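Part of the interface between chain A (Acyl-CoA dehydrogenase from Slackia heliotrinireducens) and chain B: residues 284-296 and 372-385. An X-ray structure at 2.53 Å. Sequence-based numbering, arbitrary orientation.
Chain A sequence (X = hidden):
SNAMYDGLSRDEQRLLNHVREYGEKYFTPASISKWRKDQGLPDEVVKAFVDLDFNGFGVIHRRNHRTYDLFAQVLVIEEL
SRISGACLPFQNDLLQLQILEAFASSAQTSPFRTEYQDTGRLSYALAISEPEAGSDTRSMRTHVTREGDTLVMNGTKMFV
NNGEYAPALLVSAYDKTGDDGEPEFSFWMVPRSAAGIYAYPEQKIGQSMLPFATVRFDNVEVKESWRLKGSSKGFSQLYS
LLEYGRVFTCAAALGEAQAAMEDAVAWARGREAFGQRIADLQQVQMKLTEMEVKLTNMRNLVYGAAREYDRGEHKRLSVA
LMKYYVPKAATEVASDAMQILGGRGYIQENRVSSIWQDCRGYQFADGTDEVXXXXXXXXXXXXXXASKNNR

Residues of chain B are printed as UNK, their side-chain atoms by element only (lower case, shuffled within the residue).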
# COMPACT_ATOMS: atom_id res chain seq x y z
N VAL A 284 -14.89 5.33 8.01
CA VAL A 284 -15.36 6.18 6.92
C VAL A 284 -14.63 7.54 6.90
O VAL A 284 -14.30 8.04 5.84
CB VAL A 284 -16.88 6.40 7.00
CG1 VAL A 284 -17.33 7.42 5.96
CG2 VAL A 284 -17.60 5.09 6.80
N GLN A 285 -14.38 8.13 8.07
CA GLN A 285 -13.68 9.39 8.12
C GLN A 285 -12.32 9.27 7.48
O GLN A 285 -11.95 10.07 6.64
CB GLN A 285 -13.54 9.89 9.54
CG GLN A 285 -14.85 10.37 10.09
CD GLN A 285 -14.68 11.16 11.35
OE1 GLN A 285 -13.96 10.76 12.28
NE2 GLN A 285 -15.33 12.31 11.40
N MSE A 286 -11.58 8.23 7.84
CA MSE A 286 -10.30 8.09 7.24
C MSE A 286 -10.37 7.83 5.73
O MSE A 286 -9.61 8.42 4.96
CB MSE A 286 -9.51 6.97 7.90
CG MSE A 286 -8.22 6.75 7.12
SE MSE A 286 -8.04 4.91 6.71
CE MSE A 286 -7.37 4.46 8.49
N LYS A 287 -11.26 6.95 5.31
CA LYS A 287 -11.40 6.67 3.88
C LYS A 287 -11.66 7.98 3.13
O LYS A 287 -11.04 8.25 2.11
CB LYS A 287 -12.52 5.67 3.62
CG LYS A 287 -12.05 4.23 3.50
CD LYS A 287 -13.21 3.34 3.05
CE LYS A 287 -12.94 1.87 3.28
NZ LYS A 287 -13.24 1.43 4.68
N LEU A 288 -12.56 8.80 3.68
CA LEU A 288 -12.88 10.10 3.12
C LEU A 288 -11.67 11.02 2.97
O LEU A 288 -11.49 11.61 1.89
CB LEU A 288 -13.95 10.78 3.98
CG LEU A 288 -15.35 10.19 3.74
CD1 LEU A 288 -16.42 10.98 4.46
CD2 LEU A 288 -15.62 10.16 2.24
N THR A 289 -10.89 11.20 4.01
CA THR A 289 -9.71 12.04 3.91
C THR A 289 -8.68 11.44 2.96
O THR A 289 -8.04 12.14 2.21
CB THR A 289 -9.13 12.47 5.29
OG1 THR A 289 -8.78 11.34 6.07
CG2 THR A 289 -10.08 13.34 6.06
N GLU A 290 -8.54 10.13 3.00
CA GLU A 290 -7.63 9.44 2.08
C GLU A 290 -8.03 9.72 0.61
O GLU A 290 -7.20 10.08 -0.22
CB GLU A 290 -7.65 7.94 2.37
CG GLU A 290 -6.55 7.18 1.73
CD GLU A 290 -5.28 7.22 2.57
OE1 GLU A 290 -5.39 7.12 3.81
OE2 GLU A 290 -4.19 7.35 1.97
N MSE A 291 -9.32 9.61 0.33
CA MSE A 291 -9.86 9.93 -0.99
C MSE A 291 -9.68 11.40 -1.40
O MSE A 291 -9.32 11.69 -2.54
CB MSE A 291 -11.35 9.57 -1.05
CG MSE A 291 -11.60 8.07 -1.02
SE MSE A 291 -13.34 7.62 -0.27
CE MSE A 291 -14.47 7.78 -1.86
N GLU A 292 -9.93 12.33 -0.49
CA GLU A 292 -9.78 13.72 -0.84
C GLU A 292 -8.29 14.06 -1.07
O GLU A 292 -7.97 14.92 -1.89
CB GLU A 292 -10.39 14.62 0.24
CG GLU A 292 -10.57 16.08 -0.21
CD GLU A 292 -11.52 16.24 -1.42
OE1 GLU A 292 -12.44 15.42 -1.57
OE2 GLU A 292 -11.37 17.18 -2.23
N VAL A 293 -7.38 13.38 -0.37
CA VAL A 293 -5.96 13.58 -0.61
C VAL A 293 -5.60 13.13 -2.03
O VAL A 293 -4.89 13.83 -2.76
CB VAL A 293 -5.07 12.81 0.37
CG1 VAL A 293 -3.66 12.75 -0.16
CG2 VAL A 293 -5.09 13.44 1.74
N LYS A 294 -6.09 11.96 -2.41
CA LYS A 294 -5.81 11.46 -3.74
C LYS A 294 -6.39 12.38 -4.81
O LYS A 294 -5.72 12.66 -5.81
CB LYS A 294 -6.31 10.03 -3.90
CG LYS A 294 -5.48 9.06 -3.08
CD LYS A 294 -5.98 7.66 -3.18
CE LYS A 294 -5.25 6.77 -2.19
NZ LYS A 294 -5.79 5.38 -2.21
N LEU A 295 -7.62 12.87 -4.60
CA LEU A 295 -8.23 13.77 -5.58
C LEU A 295 -7.42 15.06 -5.69
O LEU A 295 -7.21 15.58 -6.80
CB LEU A 295 -9.66 14.12 -5.20
CG LEU A 295 -10.74 13.07 -5.32
CD1 LEU A 295 -12.03 13.58 -4.69
CD2 LEU A 295 -10.92 12.76 -6.80
N THR A 296 -6.97 15.57 -4.55
CA THR A 296 -6.14 16.77 -4.52
C THR A 296 -4.88 16.57 -5.35
O THR A 296 -4.53 17.40 -6.18
CB THR A 296 -5.75 17.17 -3.08
OG1 THR A 296 -6.92 17.19 -2.25
CG2 THR A 296 -5.11 18.56 -3.05
N UNK B 372 -5.41 14.45 11.98
CA UNK B 372 -5.79 15.10 10.72
C UNK B 372 -7.08 14.52 10.15
O UNK B 372 -7.92 15.26 9.64
c UNK B 372 -3.21 17.35 12.55
c UNK B 372 -4.66 15.00 9.69
c UNK B 372 -3.36 15.69 10.10
se UNK B 372 -3.56 17.58 10.66
N UNK B 373 -7.27 13.21 10.26
CA UNK B 373 -8.54 12.59 9.85
C UNK B 373 -9.73 13.18 10.60
O UNK B 373 -10.75 13.47 10.00
c UNK B 373 -9.92 10.51 10.05
c UNK B 373 -8.51 11.08 10.07
c UNK B 373 -7.64 10.40 9.02
N UNK B 374 -9.58 13.37 11.90
CA UNK B 374 -10.66 13.90 12.73
C UNK B 374 -10.98 15.36 12.37
O UNK B 374 -12.12 15.78 12.37
c UNK B 374 -11.21 14.53 15.12
c UNK B 374 -10.35 12.28 14.64
c UNK B 374 -10.29 13.74 14.24
N UNK B 375 -9.95 16.13 12.04
CA UNK B 375 -10.09 17.51 11.61
C UNK B 375 -10.68 17.63 10.20
O UNK B 375 -11.49 18.51 9.92
c UNK B 375 -8.22 18.39 13.08
c UNK B 375 -8.71 18.21 11.64
c UNK B 375 -8.72 19.55 10.87
c UNK B 375 -6.76 18.80 13.13
N UNK B 376 -10.27 16.74 9.31
CA UNK B 376 -10.56 16.88 7.89
C UNK B 376 -11.94 16.39 7.46
O UNK B 376 -12.56 16.97 6.57
c UNK B 376 -9.49 16.17 7.07
N UNK B 377 -12.43 15.31 8.08
CA UNK B 377 -13.66 14.68 7.59
C UNK B 377 -14.87 15.63 7.65
O UNK B 377 -15.63 15.69 6.69
c UNK B 377 -13.93 13.40 8.35
N UNK B 378 -15.06 16.37 8.77
CA UNK B 378 -16.20 17.30 8.74
C UNK B 378 -16.03 18.43 7.73
O UNK B 378 -17.02 18.86 7.12
c UNK B 378 -14.51 16.24 10.13
c UNK B 378 -16.26 17.86 10.19
c UNK B 378 -14.98 17.47 10.82
N UNK B 379 -14.81 18.91 7.53
CA UNK B 379 -14.55 19.93 6.52
C UNK B 379 -14.83 19.43 5.11
O UNK B 379 -15.25 20.20 4.23
c UNK B 379 -13.10 20.41 6.63
c UNK B 379 -12.78 20.98 8.03
c UNK B 379 -13.62 22.23 8.28
c UNK B 379 -11.33 21.29 8.15
N UNK B 380 -14.58 18.14 4.89
CA UNK B 380 -14.88 17.51 3.61
C UNK B 380 -16.40 17.44 3.39
O UNK B 380 -16.88 17.79 2.31
c UNK B 380 -14.79 15.31 2.37
c UNK B 380 -12.71 16.24 3.43
c UNK B 380 -14.24 16.11 3.54
c UNK B 380 -11.97 14.92 3.55
N UNK B 381 -17.14 17.03 4.42
CA UNK B 381 -18.60 17.00 4.37
C UNK B 381 -19.15 18.37 4.08
O UNK B 381 -19.99 18.54 3.21
c UNK B 381 -18.98 14.19 4.70
c UNK B 381 -19.18 16.49 5.68
c UNK B 381 -20.32 14.56 6.72
c UNK B 381 -19.10 14.99 5.96
N UNK B 382 -18.64 19.34 4.82
CA UNK B 382 -18.97 20.74 4.64
C UNK B 382 -18.68 21.17 3.20
O UNK B 382 -19.49 21.85 2.57
o UNK B 382 -17.63 23.47 8.04
c UNK B 382 -18.18 21.56 5.66
o UNK B 382 -16.56 24.42 6.38
c UNK B 382 -18.48 23.04 5.81
c UNK B 382 -17.49 23.70 6.81
N UNK B 383 -17.56 20.73 2.65
CA UNK B 383 -17.15 21.18 1.32
C UNK B 383 -18.07 20.65 0.22
O UNK B 383 -18.36 21.33 -0.76
c UNK B 383 -15.29 20.90 -0.41
n UNK B 383 -13.62 19.61 -1.60
c UNK B 383 -13.84 20.51 -0.64
c UNK B 383 -15.70 20.78 1.04
o UNK B 383 -12.93 21.01 0.03
N UNK B 384 -18.56 19.43 0.41
CA UNK B 384 -19.41 18.81 -0.59
C UNK B 384 -20.88 19.15 -0.41
O UNK B 384 -21.67 18.99 -1.33
c UNK B 384 -19.21 17.30 -0.58
c UNK B 384 -16.70 16.50 -3.27
c UNK B 384 -16.78 16.66 -0.54
c UNK B 384 -17.94 16.91 -1.27
c UNK B 384 -17.87 16.83 -2.65
c UNK B 384 -15.57 16.25 -2.52
c UNK B 384 -15.60 16.32 -1.16
o UNK B 384 -14.41 15.91 -3.14
N UNK B 385 -21.25 19.60 0.78
CA UNK B 385 -22.58 20.17 0.99
C UNK B 385 -22.64 21.54 0.33
O UNK B 385 -23.59 21.84 -0.41
n UNK B 385 -24.90 23.13 6.04
c UNK B 385 -22.91 20.29 2.49
c UNK B 385 -25.06 22.68 4.63
c UNK B 385 -24.08 21.56 4.30
c UNK B 385 -23.94 21.35 2.81

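Position 372 carries three carbons and a selenium in an unbranched chain whose end leads away from chain A: selenomethionine, Met372(B), outside the contact. Position 373 has one carbon bearing two others, pointed toward chain A and lying against Gln285(A), Met286(A) and Thr289(A). This β-branched trio is Val373(B); its CG2 lies 3.3 Å from OG1 of Thr289(A), and its CG1 3.7 Å from CB of Gln285(A). Position 374 repeats the three-carbon fork but points away: Val374(B). At 375, four carbons fork at the first, with one arm two carbons long, again pointing away: Ile375(B).

Position 376 has a single carbon, and that CB comes within 3.1 Å of CG2 of Thr289(A), a tight approach between carbons; it is Ala376(B). Position 377 also has one carbon, its CB 3.5 Å from NE2 of Gln285(A): Ala377(B). Here the backbones come close, with CA of Gln285(A) and CA of Ala377(B) 5.3 Å apart. Position 378 has three carbons closing a ring onto the backbone N, which therefore has no hydrogen to give the preceding turn, and the helix kinks. This is Pro378(B), exposed, its CD 4.2 Å from NE2 of Gln285(A).

Position 379, four carbons forked at the second, is out of reach: Leu379(B). Position 380 has four carbons forked at the first, its longer arm reaching chain A: Ile380(B), with CD1 3.5 Å from CG2 of Thr289(A) and 3.7 Å from CB of Glu292(A). Position 381 has four carbons forked at the second; its CB points sideways but its end comes nearer Leu288(A). It is Leu381(B), with CD2 4.1 Å from CD1 of Leu288(A).

Position 382, three carbons with two oxygens on the third, is Glu382(B), exposed and out of reach. Position 383 has three carbons, the last bearing one oxygen and one nitrogen, and its end meets the Glu292(A) carboxylate: Gln383(B), whose NE2 gives a weak hydrogen bond to OE2 of Glu292(A) at 3.4 Å. Position 384 has one carbon and a six-carbon ring bearing an oxygen that reaches the same carboxylate, hence Tyr384(B); its OH donates to OE1 of Glu292(A) at 2.6 Å, with the acceptor near the ring plane. Position 385, four carbons in a row ending in nitrogen, is Lys385(B), out of reach.

The helices cross at 73°. Thr289(A) fits as a knob among Val373(B), Ala376(B), Ala377(B) and Ile380(B), with Gln285(A) and Glu292(A) making contacts a turn before and after it. Small alanines accompany the close backbone approach, branched aliphatics help line the hole, and Glu292(A) adds polar pairing farther along both helices.

Chain B (372-385) MVVIAAPLILEQYK
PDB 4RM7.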